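Local coordinates for imidazolonepropionase (Unidentified, PDB 2Q09), which catalyses the hydrolytic ring opening of imidazolone-5-propanoate to N-formimidoyl-L-glutamate, the third step of histidine degradation, at residues A284-T289 and K298-V303; E121-R126 and R159-A164; E362-L367 and L372-V377; Q227-A232 and S252-N257. All blocks are in the same frame, centred on the assembly; numbering follows the deposited sequence.

Contact 1. Residues A284-T289 and K298-V303; sequences ATLLPT and KLPPVV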
# COMPACT_ATOMS: atom_id res chain seq x y z
N ALA A 284 -9.16 -6.13 4.20
CA ALA A 284 -8.30 -6.33 5.36
C ALA A 284 -6.87 -6.36 4.83
O ALA A 284 -6.51 -7.23 4.03
CB ALA A 284 -8.64 -7.66 6.05
N THR A 285 -6.05 -5.41 5.27
CA THR A 285 -4.68 -5.36 4.80
C THR A 285 -3.70 -5.98 5.79
O THR A 285 -3.57 -5.53 6.93
CB THR A 285 -4.25 -3.91 4.49
OG1 THR A 285 -5.12 -3.36 3.50
CG2 THR A 285 -2.81 -3.89 3.95
N LEU A 286 -3.02 -7.03 5.35
CA LEU A 286 -2.04 -7.72 6.18
C LEU A 286 -0.67 -7.09 6.00
O LEU A 286 -0.25 -6.80 4.87
CB LEU A 286 -2.00 -9.20 5.80
CG LEU A 286 -3.37 -9.90 5.92
CD1 LEU A 286 -3.25 -11.34 5.44
CD2 LEU A 286 -3.84 -9.87 7.38
N LEU A 287 0.03 -6.88 7.11
CA LEU A 287 1.36 -6.26 7.09
C LEU A 287 2.30 -7.20 7.82
O LEU A 287 2.67 -6.96 8.98
CB LEU A 287 1.28 -4.90 7.78
CG LEU A 287 0.23 -3.97 7.13
CD1 LEU A 287 0.05 -2.72 7.99
CD2 LEU A 287 0.68 -3.58 5.73
N PRO A 288 2.70 -8.29 7.15
CA PRO A 288 3.60 -9.32 7.69
C PRO A 288 4.99 -8.86 8.10
O PRO A 288 5.57 -9.39 9.04
CB PRO A 288 3.64 -10.36 6.57
CG PRO A 288 3.54 -9.50 5.34
CD PRO A 288 2.43 -8.53 5.72
N THR A 289 5.53 -7.87 7.40
CA THR A 289 6.86 -7.37 7.70
C THR A 289 6.96 -6.71 9.07
O THR A 289 7.95 -6.89 9.78
CB THR A 289 7.34 -6.40 6.61
OG1 THR A 289 7.32 -7.07 5.34
CG2 THR A 289 8.77 -5.94 6.89
N LYS A 298 1.17 -12.67 18.16
CA LYS A 298 -0.27 -12.73 17.93
C LYS A 298 -0.53 -12.56 16.44
O LYS A 298 -0.33 -11.49 15.87
CB LYS A 298 -0.98 -11.63 18.71
CG LYS A 298 -2.51 -11.71 18.68
CD LYS A 298 -3.01 -13.04 19.20
CE LYS A 298 -4.46 -12.95 19.62
NZ LYS A 298 -5.24 -12.13 18.66
N LEU A 299 -0.97 -13.64 15.80
CA LEU A 299 -1.24 -13.64 14.36
C LEU A 299 -2.61 -13.08 14.01
O LEU A 299 -3.57 -13.25 14.76
CB LEU A 299 -1.15 -15.06 13.83
CG LEU A 299 0.20 -15.76 13.95
CD1 LEU A 299 -0.01 -17.22 14.32
CD2 LEU A 299 0.98 -15.63 12.66
N PRO A 300 -2.71 -12.37 12.87
CA PRO A 300 -3.99 -11.80 12.44
C PRO A 300 -4.92 -13.00 12.19
O PRO A 300 -4.46 -14.08 11.85
CB PRO A 300 -3.64 -11.08 11.14
CG PRO A 300 -2.20 -10.74 11.30
CD PRO A 300 -1.64 -12.01 11.94
N PRO A 301 -6.23 -12.83 12.39
CA PRO A 301 -7.18 -13.93 12.19
C PRO A 301 -7.42 -14.29 10.72
O PRO A 301 -8.54 -14.19 10.20
CB PRO A 301 -8.45 -13.40 12.87
CG PRO A 301 -8.40 -11.94 12.53
CD PRO A 301 -6.94 -11.60 12.78
N VAL A 302 -6.36 -14.75 10.06
CA VAL A 302 -6.42 -15.13 8.64
C VAL A 302 -7.48 -16.19 8.34
O VAL A 302 -8.30 -16.04 7.42
CB VAL A 302 -5.05 -15.65 8.15
CG1 VAL A 302 -5.17 -16.24 6.75
CG2 VAL A 302 -4.04 -14.51 8.15
N VAL A 303 -7.48 -17.27 9.11
CA VAL A 303 -8.45 -18.34 8.89
C VAL A 303 -9.88 -17.79 8.96
O VAL A 303 -10.69 -18.06 8.09
CB VAL A 303 -8.27 -19.47 9.93
CG1 VAL A 303 -9.39 -20.49 9.79
CG2 VAL A 303 -6.93 -20.15 9.72

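Contact 2. Residues E121-R126 and R159-A164; sequences ELALPR and RRLGEA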
# COMPACT_ATOMS: atom_id res chain seq x y z
N GLU A 121 14.50 13.62 -2.43
CA GLU A 121 15.74 12.96 -2.79
C GLU A 121 15.95 11.68 -1.97
O GLU A 121 16.53 10.71 -2.47
CB GLU A 121 16.93 13.91 -2.56
CG GLU A 121 16.93 15.16 -3.44
CD GLU A 121 17.03 14.85 -4.92
OE1 GLU A 121 17.74 13.89 -5.29
OE2 GLU A 121 16.40 15.57 -5.73
N LEU A 122 15.51 11.68 -0.72
CA LEU A 122 15.64 10.50 0.14
C LEU A 122 14.68 9.39 -0.28
O LEU A 122 14.99 8.20 -0.14
CB LEU A 122 15.36 10.87 1.59
CG LEU A 122 16.46 11.64 2.33
CD1 LEU A 122 15.93 12.15 3.66
CD2 LEU A 122 17.67 10.72 2.54
N ALA A 123 13.53 9.78 -0.80
CA ALA A 123 12.51 8.82 -1.21
C ALA A 123 12.71 8.22 -2.60
O ALA A 123 12.25 7.11 -2.87
CB ALA A 123 11.11 9.46 -1.11
N LEU A 124 13.37 8.96 -3.50
CA LEU A 124 13.59 8.47 -4.86
C LEU A 124 14.13 7.04 -4.93
O LEU A 124 13.49 6.17 -5.52
CB LEU A 124 14.55 9.40 -5.62
CG LEU A 124 13.97 10.71 -6.15
CD1 LEU A 124 15.07 11.54 -6.83
CD2 LEU A 124 12.85 10.40 -7.13
N PRO A 125 15.30 6.77 -4.33
CA PRO A 125 15.88 5.42 -4.36
C PRO A 125 14.98 4.34 -3.78
O PRO A 125 15.05 3.18 -4.19
CB PRO A 125 17.18 5.58 -3.57
CG PRO A 125 16.83 6.67 -2.60
CD PRO A 125 16.11 7.66 -3.49
N ARG A 126 14.14 4.71 -2.82
CA ARG A 126 13.23 3.75 -2.21
C ARG A 126 12.15 3.36 -3.23
O ARG A 126 11.87 2.18 -3.43
CB ARG A 126 12.59 4.35 -0.96
CG ARG A 126 13.62 4.71 0.13
CD ARG A 126 13.00 5.53 1.27
NE ARG A 126 14.05 6.03 2.16
CZ ARG A 126 13.91 7.08 2.98
NH1 ARG A 126 12.76 7.74 3.02
NH2 ARG A 126 14.93 7.47 3.73
N ARG A 159 3.25 13.58 -4.21
CA ARG A 159 2.78 13.98 -5.54
C ARG A 159 3.99 14.15 -6.47
O ARG A 159 3.92 13.78 -7.63
CB ARG A 159 2.02 15.31 -5.49
CG ARG A 159 0.67 15.26 -4.79
CD ARG A 159 -0.34 14.33 -5.47
NE ARG A 159 -1.66 14.48 -4.86
CZ ARG A 159 -2.60 13.53 -4.82
NH1 ARG A 159 -2.38 12.34 -5.37
NH2 ARG A 159 -3.76 13.78 -4.22
N ARG A 160 5.07 14.74 -5.95
CA ARG A 160 6.28 14.95 -6.75
C ARG A 160 6.85 13.64 -7.26
O ARG A 160 7.32 13.54 -8.39
CB ARG A 160 7.36 15.67 -5.93
CG ARG A 160 7.43 17.16 -6.17
CD ARG A 160 8.40 17.84 -5.20
NE ARG A 160 9.79 17.82 -5.65
CZ ARG A 160 10.78 18.37 -4.95
NH1 ARG A 160 10.54 18.96 -3.79
NH2 ARG A 160 12.02 18.33 -5.42
N LEU A 161 6.84 12.62 -6.40
CA LEU A 161 7.36 11.31 -6.78
C LEU A 161 6.54 10.73 -7.92
O LEU A 161 7.09 10.16 -8.86
CB LEU A 161 7.35 10.37 -5.58
CG LEU A 161 8.31 10.79 -4.46
CD1 LEU A 161 8.01 10.03 -3.18
CD2 LEU A 161 9.75 10.53 -4.91
N GLY A 162 5.22 10.89 -7.83
CA GLY A 162 4.33 10.37 -8.86
C GLY A 162 4.51 11.08 -10.19
O GLY A 162 4.21 10.53 -11.24
N GLU A 163 5.01 12.31 -10.14
CA GLU A 163 5.23 13.08 -11.36
C GLU A 163 6.60 12.82 -11.95
O GLU A 163 6.77 12.80 -13.17
CB GLU A 163 5.08 14.58 -11.07
CG GLU A 163 3.65 15.05 -10.91
CD GLU A 163 2.83 14.83 -12.16
OE1 GLU A 163 2.42 13.68 -12.42
OE2 GLU A 163 2.60 15.81 -12.90
N ALA A 164 7.58 12.60 -11.08
CA ALA A 164 8.95 12.37 -11.53
C ALA A 164 9.28 10.94 -11.95
O ALA A 164 10.21 10.72 -12.73
CB ALA A 164 9.92 12.81 -10.44

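Contact 3. Residues E362-L367 and L372-V377; sequences EQLGQL and LADFLV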
# COMPACT_ATOMS: atom_id res chain seq x y z
N GLU A 362 -12.25 -0.76 -9.94
CA GLU A 362 -12.77 -0.68 -11.31
C GLU A 362 -11.73 -0.31 -12.36
O GLU A 362 -11.96 -0.50 -13.56
CB GLU A 362 -13.92 0.33 -11.38
CG GLU A 362 -15.12 0.01 -10.49
CD GLU A 362 -16.30 0.93 -10.73
OE1 GLU A 362 -16.17 2.15 -10.52
OE2 GLU A 362 -17.37 0.43 -11.15
N GLN A 363 -10.58 0.19 -11.92
CA GLN A 363 -9.54 0.64 -12.85
C GLN A 363 -8.24 -0.15 -12.93
O GLN A 363 -7.58 -0.16 -13.97
CB GLN A 363 -9.17 2.09 -12.52
CG GLN A 363 -10.34 3.05 -12.48
CD GLN A 363 -10.91 3.32 -13.85
OE1 GLN A 363 -10.17 3.57 -14.80
NE2 GLN A 363 -12.23 3.30 -13.95
N LEU A 364 -7.86 -0.80 -11.83
CA LEU A 364 -6.60 -1.54 -11.76
C LEU A 364 -6.68 -2.91 -11.10
O LEU A 364 -7.69 -3.26 -10.49
CB LEU A 364 -5.58 -0.70 -10.98
CG LEU A 364 -5.21 0.68 -11.53
CD1 LEU A 364 -4.58 1.54 -10.43
CD2 LEU A 364 -4.26 0.50 -12.69
N GLY A 365 -5.60 -3.67 -11.23
CA GLY A 365 -5.54 -4.97 -10.59
C GLY A 365 -5.92 -6.20 -11.38
O GLY A 365 -5.74 -7.32 -10.88
N GLN A 366 -6.45 -6.02 -12.59
CA GLN A 366 -6.85 -7.16 -13.41
C GLN A 366 -6.57 -6.90 -14.88
O GLN A 366 -6.60 -5.75 -15.33
CB GLN A 366 -8.34 -7.44 -13.25
CG GLN A 366 -8.81 -7.65 -11.82
CD GLN A 366 -10.30 -7.84 -11.73
OE1 GLN A 366 -10.86 -8.76 -12.35
NE2 GLN A 366 -10.97 -6.98 -10.97
N LEU A 367 -6.30 -7.96 -15.64
CA LEU A 367 -6.06 -7.81 -17.06
C LEU A 367 -7.41 -8.01 -17.75
O LEU A 367 -7.73 -9.09 -18.25
CB LEU A 367 -5.04 -8.85 -17.57
CG LEU A 367 -3.62 -8.81 -16.97
CD1 LEU A 367 -2.73 -9.75 -17.77
CD2 LEU A 367 -3.05 -7.40 -17.00
N LEU A 372 -7.16 0.15 -16.88
CA LEU A 372 -5.89 0.79 -17.21
C LEU A 372 -4.82 -0.21 -17.62
O LEU A 372 -4.76 -1.33 -17.07
CB LEU A 372 -5.41 1.65 -16.04
CG LEU A 372 -6.32 2.85 -15.73
CD1 LEU A 372 -5.96 3.45 -14.38
CD2 LEU A 372 -6.21 3.90 -16.84
N ALA A 373 -3.98 0.19 -18.56
CA ALA A 373 -2.93 -0.69 -19.06
C ALA A 373 -1.67 -0.68 -18.19
O ALA A 373 -0.61 -0.20 -18.61
CB ALA A 373 -2.57 -0.31 -20.50
N ASP A 374 -1.80 -1.22 -16.99
CA ASP A 374 -0.69 -1.33 -16.04
C ASP A 374 -0.41 -2.82 -15.93
O ASP A 374 -1.10 -3.53 -15.21
CB ASP A 374 -1.09 -0.76 -14.67
CG ASP A 374 -1.14 0.75 -14.65
OD1 ASP A 374 -1.09 1.37 -15.74
OD2 ASP A 374 -1.24 1.32 -13.54
N PHE A 375 0.59 -3.29 -16.67
CA PHE A 375 0.90 -4.71 -16.63
C PHE A 375 2.40 -4.97 -16.71
O PHE A 375 3.19 -4.07 -17.03
CB PHE A 375 0.15 -5.45 -17.75
CG PHE A 375 0.43 -4.94 -19.13
CD1 PHE A 375 1.53 -5.40 -19.85
CD2 PHE A 375 -0.41 -4.00 -19.71
CE1 PHE A 375 1.77 -4.95 -21.15
CE2 PHE A 375 -0.18 -3.54 -21.01
CZ PHE A 375 0.91 -4.01 -21.73
N LEU A 376 2.78 -6.22 -16.44
CA LEU A 376 4.18 -6.60 -16.42
C LEU A 376 4.46 -7.87 -17.21
O LEU A 376 3.69 -8.82 -17.15
CB LEU A 376 4.62 -6.83 -14.98
CG LEU A 376 4.17 -5.82 -13.92
CD1 LEU A 376 4.45 -6.37 -12.53
CD2 LEU A 376 4.91 -4.49 -14.15
N VAL A 377 5.58 -7.89 -17.92
CA VAL A 377 6.00 -9.07 -18.66
C VAL A 377 7.21 -9.60 -17.91
O VAL A 377 8.23 -8.90 -17.80
CB VAL A 377 6.41 -8.73 -20.10
CG1 VAL A 377 6.93 -9.99 -20.79
CG2 VAL A 377 5.21 -8.18 -20.87
O HOH W 1 -3.48 -3.51 -13.51
O HOH W 2 -5.75 -3.07 -14.83

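Contact 4. Residues Q227-A232 and S252-N257; sequences QVYLAA and STLAAN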
# COMPACT_ATOMS: atom_id res chain seq x y z
N GLN A 227 -13.89 11.36 15.34
CA GLN A 227 -13.86 12.79 15.03
C GLN A 227 -13.16 13.02 13.70
O GLN A 227 -13.59 13.82 12.88
CB GLN A 227 -13.14 13.55 16.15
CG GLN A 227 -13.96 13.69 17.42
CD GLN A 227 -15.30 14.35 17.18
OE1 GLN A 227 -16.33 13.69 17.13
NE2 GLN A 227 -15.28 15.66 17.00
N VAL A 228 -12.06 12.30 13.48
CA VAL A 228 -11.31 12.43 12.24
C VAL A 228 -12.12 11.98 11.03
O VAL A 228 -12.24 12.73 10.07
CB VAL A 228 -9.99 11.63 12.30
CG1 VAL A 228 -9.38 11.53 10.91
CG2 VAL A 228 -9.02 12.30 13.25
N TYR A 229 -12.66 10.77 11.08
CA TYR A 229 -13.46 10.26 9.96
C TYR A 229 -14.60 11.20 9.60
O TYR A 229 -14.99 11.31 8.44
CB TYR A 229 -14.02 8.86 10.28
CG TYR A 229 -12.96 7.78 10.37
CD1 TYR A 229 -11.67 8.00 9.90
CD2 TYR A 229 -13.27 6.53 10.90
CE1 TYR A 229 -10.70 7.00 9.97
CE2 TYR A 229 -12.31 5.52 10.96
CZ TYR A 229 -11.03 5.76 10.50
OH TYR A 229 -10.07 4.78 10.57
N LEU A 230 -15.15 11.87 10.61
CA LEU A 230 -16.25 12.81 10.38
C LEU A 230 -15.78 13.97 9.52
O LEU A 230 -16.47 14.38 8.59
CB LEU A 230 -16.77 13.34 11.72
CG LEU A 230 -17.68 12.37 12.47
CD1 LEU A 230 -18.01 12.95 13.84
CD2 LEU A 230 -18.95 12.14 11.67
N ALA A 231 -14.60 14.48 9.83
CA ALA A 231 -14.03 15.59 9.08
C ALA A 231 -13.71 15.14 7.65
O ALA A 231 -14.03 15.83 6.68
CB ALA A 231 -12.77 16.08 9.77
N ALA A 232 -13.08 13.98 7.53
CA ALA A 232 -12.73 13.44 6.23
C ALA A 232 -14.01 13.39 5.41
O ALA A 232 -14.06 13.86 4.27
CB ALA A 232 -12.16 12.03 6.38
N SER A 252 -11.91 -1.36 14.02
CA SER A 252 -12.28 -1.95 12.74
C SER A 252 -13.78 -1.81 12.47
O SER A 252 -14.20 -1.58 11.34
CB SER A 252 -11.87 -3.42 12.69
OG SER A 252 -10.46 -3.54 12.64
N THR A 253 -14.60 -1.96 13.51
CA THR A 253 -16.05 -1.84 13.35
C THR A 253 -16.45 -0.40 13.07
O THR A 253 -17.39 -0.14 12.32
CB THR A 253 -16.79 -2.34 14.61
OG1 THR A 253 -16.55 -3.74 14.78
CG2 THR A 253 -18.29 -2.09 14.47
N LEU A 254 -15.73 0.55 13.66
CA LEU A 254 -16.01 1.96 13.45
C LEU A 254 -15.68 2.31 12.00
O LEU A 254 -16.48 2.93 11.29
CB LEU A 254 -15.17 2.82 14.39
CG LEU A 254 -15.20 4.33 14.17
CD1 LEU A 254 -16.61 4.87 14.41
CD2 LEU A 254 -14.21 4.99 15.11
N ALA A 255 -14.50 1.89 11.56
CA ALA A 255 -14.05 2.14 10.20
C ALA A 255 -15.04 1.54 9.20
O ALA A 255 -15.38 2.17 8.20
CB ALA A 255 -12.66 1.56 9.99
N ALA A 256 -15.50 0.33 9.48
CA ALA A 256 -16.45 -0.34 8.60
C ALA A 256 -17.74 0.46 8.51
O ALA A 256 -18.37 0.53 7.45
CB ALA A 256 -16.73 -1.75 9.09
N ASN A 257 -18.15 1.07 9.62
CA ASN A 257 -19.38 1.86 9.64
C ASN A 257 -19.23 3.17 8.88
O ASN A 257 -20.21 3.81 8.52
CB ASN A 257 -19.82 2.14 11.07
CG ASN A 257 -20.29 0.90 11.79
OD1 ASN A 257 -20.90 0.01 11.18
ND2 ASN A 257 -20.03 0.82 13.09

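Contact 1. Residues A284-T289 and K298-V303
Leu286, at the end of strand 283-286, spreads its two methyl groups over Pro300 and Val302, one methyl to each. Its branch is put there by a first torsion of -57°, with CG anti to the carbonyl carbon and beside the backbone N, so that the fork opens toward the incoming segment 298-303. CD2 meets the proline: Leu286 CD2 lies 4.0 Å from Pro300 CB, the two side chains passing each other at a slant, and the touch is made by the CB corner of the pyrrolidine ring. The other methyl, Leu286 CD1, comes to 4.2 Å from Val302 CG2, one branch of the valine at the start of helix 302-307. These contacts are purely apolar and of ordinary van der Waals length; the backbones stay apart, with Leu286 CA and Pro300 CA separated by 7.7 Å. Between the two contacted residues the chain bends sharply. Pro301 is the centre of an inverse gamma turn, in which Val302 N bonds to Pro300 O at 2.7 Å, and it also holds the N-cap position of helix 302-307. The turn brings Pro300 and Val302 round to the same leucine. All three touching residues are buried. Strand 283-286 belongs to the parallel barrel of the amidohydrolase fold, paired with strands 262-265 and 312-314, and Leu286 packs on the outside of that barrel: Met312 of strand 312-314 touches both Leu286 and Val302, while Phe339 of helix 328-339 packs on Pro300. The contact thus seats the beginning of helix 302-307 against two neighbouring barrel strands.

Contact 2. Residues E121-R126 and R159-A164
Leu161 meets Ala123 and Leu124 with its two methyl groups, and these apolar touches make up the direct contact between the two segments, one on helix 148-164 and the other on helix 116-133. One branch goes to the alanine, Leu161 CD1 lying 3.8 Å from Ala123 CB. The other reaches the leucine, with Leu161 CD2 and Leu124 CD2 3.8 Å apart, and stays near the alanine as well, Leu161 CD2 to Ala123 CB being 4.2 Å. The small alanine lets the fork of Leu161 come close to the facing helix; Leu124 CA is 7.1 Å from Leu161 CA. Leu124 starts out across the contact rather than into it; a first torsion of -77° swings its methyl end inward to Leu161. The backbone of helix 116-133 is kinked at Pro125, a residue without an N-H to give to the turn before, and Arg126 N has just a weak bond of 3.1 Å to Ala123 O. Charged groups keep to the flanks. Glu121 OE2 and Arg160 NH2 carry opposite charges but stand 5.2 Å apart, and Arg160 instead makes a salt bridge with Asp117 and a cation-pi contact with Phe120, both of helix 116-133. Phe120 also touches Leu161 and Ala164, extending the apolar patch. The chemistry is therefore divided: a largely buried hydrocarbon interface between successive helices of the barrel's outer layer, without directional bonds from one segment to the other, and a polar margin where Arg160 probably adds electrostatic attraction between the same two helices.

Contact 3. Residues E362-L367 and L372-V377
A methyl of Leu364 lies above the plane of the Asp374 carboxylate, displaced toward one oxygen, with Leu364 CD2 3.2 Å from Asp374 OD2; that oxygen finds its charged partner in Arg168, and OD1 takes the backbone N-H of Asn401, which together should fix the rotation of the group. The amide of Gln363 touches by its oxygen, Gln363 OE1 standing 4.0 Å from Leu372 CG while bonded to Arg38. The ring of Phe375 leads away to an edge-to-face contact with Trp9, and just its CB meets Leu367, at 3.8 Å from Leu367 CD2. Leu372 is the apolar centre. Its CB lies 3.7 Å from Leu364 CD2, and its CD1 bridges to Gln363 CB and to the fork of Leu364. With an alanine in place of Leu372, the fork of Leu364 and Gln363 CB would probably face a gap where the branched end had been, losing the apolar branch they pack on. The backbones join at one direct bond, Leu372 N to Gln363 O, 3.0 Å long, in the carbonyl plane and fairly straight (151° at the hydrogen). Further along, two waters fill in: one accepts from Gly365 N and donates to Asp374 O at 2.9 Å, the other donates to both Gln366 O and Leu372 O. This is a short loop, closed by one backbone bond and two bridging waters, that leads into strand 375-378, which pairs with strands 63-73 and 395-400. In amidohydrolases of this kind the chain comes back from the barrel to complete a small beta domain; here Trp9 and Arg38 lie on that domain's side, Arg168 and Thr137 on the barrel's.

Contact 4. Residues Q227-A232 and S252-N257
Tyr229 of helix 222-234 and Ala255 of helix 251-257 mark the closest approach of the two backbones, their CA atoms 8.1 Å apart. The tyrosine bridges that distance with the CD2-CE2 side of its ring. Tyr229 CE2 comes to 3.9 Å from Ala255 CA and 4.1 Å from Ala255 CB, so the ring lies against the backbone of the second helix as well as its methyl. Leu254 is more loosely met, Tyr229 CD2 being 4.4 Å from Leu254 CG. Both partners stand obliquely to the ring. A second torsion of -13° turns the ring about its CB-CG bond to present this side. The hydroxyl passes the alanine, with Tyr229 OH 4.2 Å from Ala255 CB, and gives its hydrogen bond to the backbone oxygen of Lys240, which fixes the far end of the ring. Leu254 also reaches back onto Leu222, Thr225 and Glu226 of the first helix. From helix 222-234, Tyr229 thus reaches both helix 251-257 and the barrel strands beneath, touching Val213 of strand 210-213 and Val239 and Met243 of strand 238-243, the strand that carries the iron ligand His242.

In the fold
All four contacts follow one another along the chain, with none nested in or crossing another. Contact 2 closes first, joining helices 116-133 and 148-164 around strand 135-141. Contact 4 does the same for helices 222-234 and 251-257, with strand 238-243 in the loop it closes. Contact 1 is shorter in span, folding the chain after strand 283-286 back on it through helix 288-293. Contact 3 closes last, a tight return at the seam between the barrel and the small beta domain. Contacts 1 and 2 lie on opposite sides of the chain's centre, their own centres about 29 Å apart. Contacts 1, 2 and 4 pack the barrel's outer layer; contact 3 lies where the barrel meets the small beta domain.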